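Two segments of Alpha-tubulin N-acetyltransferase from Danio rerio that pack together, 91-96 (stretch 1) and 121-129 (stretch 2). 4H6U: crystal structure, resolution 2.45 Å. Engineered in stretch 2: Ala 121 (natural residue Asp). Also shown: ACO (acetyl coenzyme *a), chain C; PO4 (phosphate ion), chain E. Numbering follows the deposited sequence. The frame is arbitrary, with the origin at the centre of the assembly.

Stretch 1 91-96: IVGFLK
Stretch 2, residues 121-129: AFYVTETLQ

Residues 91–96 form a strand that runs antiparallel to strand 121–124, their N-to-C directions 167° apart and their axes 4.6 Å apart at closest approach. Leu 95, Phe 122 and Val 124 point to one face of the sheet, Phe 94, Lys 96, Ala 121 and Tyr 123 to the other. Beyond Val 124 the second stretch leaves the sheet through Thr 125 and turns in a 3-10 segment, 126–128.

Ile 91 (m, m) makes no contact. At Val 92 the strand is irregular (phi/psi -104/-13), yet Val 92 O accepts from Thr 125 N at 2.8 Å. The side chain of Val 92 (m) suits an apolar neighbor: Val 92 CG1 meets Leu 128 CD1 (m, t) at 3.7 Å.

Gly 93 (-163/161) faces Val 124 (-120/137; t) in a non-hydrogen-bonded pair, CA to CA only 4.0 Å. The absence of a side chain fits this closeness, for an ideal CB would lie 3.1 Å from both Tyr 123 O and Val 124 CG2. Val 124 N turns instead to acetyl coenzyme A, bonding O9P at 2.5 Å.

Phe 94 (-137/154) and Tyr 123 (-155/136; t, 73°) exchange two hydrogen bonds: Phe 94 N to Tyr 123 O, 2.8 Å, and Tyr 123 N to Phe 94 O, 3.0 Å. With chi1 p and chi2 73°, the Phe 94 ring offers one face to Tyr 123 CB, a CH-pi contact 3.9 Å from the ring centroid, and its edge to engineered Ala 121 (-156/141), Phe 94 CE1 to Ala 121 CB 3.9 Å.

Leu 95 (-143/127; t, p) pairs with Phe 122 (-153/119; t, 19°) without backbone hydrogen bonds. Leu 95 CD1 lies over one face of the Phe 122 ring, a CH-pi contact 4.0 Å from its centroid; a branched apolar side chain suits the flat aromatic face. The opposite face meets the cofactor's CEP.

Lys 96 (-120/127) donates from N to Ala 121 O at 2.7 Å; the return bond, Ala 121 N to Lys 96 O, is weak at 3.4 Å. The all-t side chain of Lys 96 carries its charged end off the partner strand, and Lys 96 NZ hydrogen-bonds phosphate O3 at 2.6 Å.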

# COMPACT_ATOMS: atom_id res chain seq x y z
N ILE A 91 13.25 -4.35 -10.06
CA ILE A 91 12.90 -4.45 -8.67
C ILE A 91 13.08 -5.89 -8.27
O ILE A 91 12.44 -6.78 -8.85
CB ILE A 91 11.42 -4.02 -8.43
CG1 ILE A 91 11.16 -2.58 -8.95
CG2 ILE A 91 11.07 -4.16 -6.95
CD1 ILE A 91 12.29 -1.64 -8.67
N VAL A 92 14.01 -6.13 -7.35
CA VAL A 92 14.38 -7.48 -6.95
C VAL A 92 13.77 -7.87 -5.59
O VAL A 92 13.80 -9.03 -5.21
CB VAL A 92 15.87 -7.66 -6.90
CG1 VAL A 92 16.43 -7.45 -8.29
CG2 VAL A 92 16.49 -6.70 -5.90
N GLY A 93 13.26 -6.88 -4.85
CA GLY A 93 12.60 -7.14 -3.60
C GLY A 93 11.73 -5.98 -3.10
O GLY A 93 11.84 -4.86 -3.57
N PHE A 94 10.81 -6.29 -2.19
CA PHE A 94 10.03 -5.26 -1.51
C PHE A 94 9.87 -5.54 -0.01
O PHE A 94 9.92 -6.66 0.45
CB PHE A 94 8.65 -5.07 -2.16
CG PHE A 94 7.74 -6.29 -2.11
CD1 PHE A 94 7.14 -6.69 -0.94
CD2 PHE A 94 7.41 -6.96 -3.27
CE1 PHE A 94 6.29 -7.79 -0.90
CE2 PHE A 94 6.55 -8.07 -3.25
CZ PHE A 94 5.99 -8.49 -2.07
N LEU A 95 9.68 -4.47 0.74
CA LEU A 95 9.52 -4.55 2.16
C LEU A 95 8.50 -3.50 2.54
O LEU A 95 8.65 -2.30 2.23
CB LEU A 95 10.86 -4.29 2.86
CG LEU A 95 10.90 -4.11 4.36
CD1 LEU A 95 10.46 -5.42 4.99
CD2 LEU A 95 12.34 -3.71 4.86
N LYS A 96 7.48 -3.94 3.25
CA LYS A 96 6.43 -3.04 3.68
C LYS A 96 6.33 -3.02 5.20
O LYS A 96 6.27 -4.07 5.87
CB LYS A 96 5.10 -3.49 3.07
CG LYS A 96 3.91 -2.53 3.28
CD LYS A 96 2.67 -3.17 2.66
CE LYS A 96 1.39 -2.49 2.96
NZ LYS A 96 0.31 -3.16 2.16
N ALA A 121 4.97 -7.06 4.87
CA ALA A 121 5.28 -7.87 3.69
C ALA A 121 6.76 -7.74 3.38
O ALA A 121 7.35 -6.66 3.54
CB ALA A 121 4.44 -7.43 2.49
N PHE A 122 7.35 -8.85 2.96
CA PHE A 122 8.78 -8.93 2.71
C PHE A 122 9.03 -10.03 1.66
O PHE A 122 8.61 -11.16 1.83
CB PHE A 122 9.51 -9.24 4.01
CG PHE A 122 10.98 -8.97 3.95
CD1 PHE A 122 11.52 -8.13 2.98
CD2 PHE A 122 11.83 -9.55 4.86
CE1 PHE A 122 12.88 -7.88 2.94
CE2 PHE A 122 13.19 -9.32 4.81
CZ PHE A 122 13.71 -8.47 3.86
N TYR A 123 9.60 -9.66 0.52
CA TYR A 123 9.82 -10.60 -0.57
C TYR A 123 10.96 -10.19 -1.47
O TYR A 123 11.10 -9.02 -1.83
CB TYR A 123 8.57 -10.79 -1.42
CG TYR A 123 8.69 -11.94 -2.40
CD1 TYR A 123 8.65 -13.25 -1.96
CD2 TYR A 123 8.89 -11.71 -3.76
CE1 TYR A 123 8.77 -14.31 -2.85
CE2 TYR A 123 9.01 -12.77 -4.65
CZ TYR A 123 8.97 -14.07 -4.18
OH TYR A 123 9.08 -15.14 -5.02
N VAL A 124 11.79 -11.17 -1.81
CA VAL A 124 12.84 -11.02 -2.81
C VAL A 124 12.54 -12.04 -3.88
O VAL A 124 12.19 -13.17 -3.56
CB VAL A 124 14.22 -11.29 -2.21
CG1 VAL A 124 15.29 -11.48 -3.35
CG2 VAL A 124 14.59 -10.18 -1.28
N THR A 125 12.68 -11.64 -5.14
CA THR A 125 12.35 -12.50 -6.26
C THR A 125 13.12 -13.79 -6.10
O THR A 125 14.26 -13.77 -5.63
CB THR A 125 12.61 -11.78 -7.63
OG1 THR A 125 12.00 -12.52 -8.71
CG2 THR A 125 14.12 -11.62 -7.89
N GLU A 126 12.49 -14.91 -6.47
CA GLU A 126 12.96 -16.26 -6.10
C GLU A 126 14.40 -16.60 -6.48
O GLU A 126 15.14 -17.15 -5.67
CB GLU A 126 12.03 -17.33 -6.66
N THR A 127 14.80 -16.32 -7.72
CA THR A 127 16.14 -16.69 -8.19
C THR A 127 17.25 -15.84 -7.53
O THR A 127 18.43 -16.16 -7.64
CB THR A 127 16.25 -16.56 -9.75
OG1 THR A 127 15.78 -15.28 -10.15
CG2 THR A 127 15.41 -17.58 -10.45
N LEU A 128 16.88 -14.76 -6.85
CA LEU A 128 17.87 -13.88 -6.25
C LEU A 128 17.83 -13.84 -4.74
O LEU A 128 18.49 -12.99 -4.13
CB LEU A 128 17.69 -12.47 -6.78
CG LEU A 128 18.05 -12.29 -8.25
CD1 LEU A 128 17.76 -10.87 -8.69
CD2 LEU A 128 19.52 -12.62 -8.47
N GLN A 129 17.04 -14.71 -4.14
CA GLN A 129 17.07 -14.87 -2.69
C GLN A 129 18.46 -15.39 -2.30
O GLN A 129 19.16 -15.98 -3.12
CB GLN A 129 15.97 -15.84 -2.24
CG GLN A 129 14.62 -15.18 -2.00
CD GLN A 129 13.42 -16.16 -2.10
OE1 GLN A 129 13.54 -17.34 -1.77
NE2 GLN A 129 12.26 -15.66 -2.56
N1A ACO C . 15.44 -21.29 3.27
C2A ACO C . 15.80 -20.84 4.53
N3A ACO C . 16.22 -19.64 4.85
C4A ACO C . 16.34 -18.74 3.78
C5A ACO C . 16.04 -19.08 2.44
C6A ACO C . 15.57 -20.42 2.23
N6A ACO C . 15.22 -20.92 1.02
N7A ACO C . 16.28 -17.93 1.63
C8A ACO C . 16.75 -16.94 2.48
N9A ACO C . 16.80 -17.45 3.80
C1B ACO C . 17.20 -16.85 5.05
C2B ACO C . 18.30 -17.62 5.76
O2B ACO C . 18.40 -17.28 7.11
C3B ACO C . 19.53 -16.98 4.98
O3B ACO C . 20.66 -17.10 5.62
P3B ACO C . 21.66 -18.55 5.08
O7A ACO C . 22.82 -18.25 5.97
O8A ACO C . 20.72 -19.65 5.51
O9A ACO C . 21.81 -18.33 3.61
C4B ACO C . 19.12 -15.54 4.90
O4B ACO C . 17.66 -15.54 4.81
C5B ACO C . 19.79 -14.90 3.68
O5B ACO C . 19.98 -13.54 3.80
P1A ACO C . 19.55 -12.59 2.50
O1A ACO C . 19.90 -11.21 2.95
O2A ACO C . 20.06 -13.20 1.21
O3A ACO C . 17.89 -12.68 2.49
P2A ACO C . 17.06 -12.78 1.17
O4A ACO C . 17.29 -11.67 0.20
O5A ACO C . 16.83 -14.16 0.66
O6A ACO C . 15.42 -12.24 1.76
CBP ACO C . 13.35 -13.14 2.49
CCP ACO C . 14.82 -12.88 2.82
CDP ACO C . 12.62 -13.88 3.62
CEP ACO C . 12.64 -11.79 2.16
CAP ACO C . 13.37 -14.00 1.18
OAP ACO C . 14.00 -15.26 1.32
C9P ACO C . 11.99 -14.05 0.48
O9P ACO C . 11.62 -13.08 -0.14
N8P ACO C . 11.02 -15.01 0.45
C7P ACO C . 10.94 -16.27 1.01
C6P ACO C . 9.42 -16.78 1.08
C5P ACO C . 8.30 -15.73 1.46
O5P ACO C . 7.15 -15.83 1.01
N4P ACO C . 8.62 -14.66 2.35
C3P ACO C . 7.67 -13.58 2.85
C2P ACO C . 7.87 -12.99 4.31
S1P ACO C . 6.43 -13.03 5.64
C ACO C . 5.86 -11.33 5.78
O ACO C . 6.07 -10.62 4.87
CH3 ACO C . 5.87 -10.71 7.16
P PO4 E . -2.00 -0.59 2.43
O1 PO4 E . -2.20 -0.81 0.95
O2 PO4 E . -3.25 -0.02 3.08
O3 PO4 E . -1.75 -1.90 3.16
O4 PO4 E . -0.81 0.34 2.56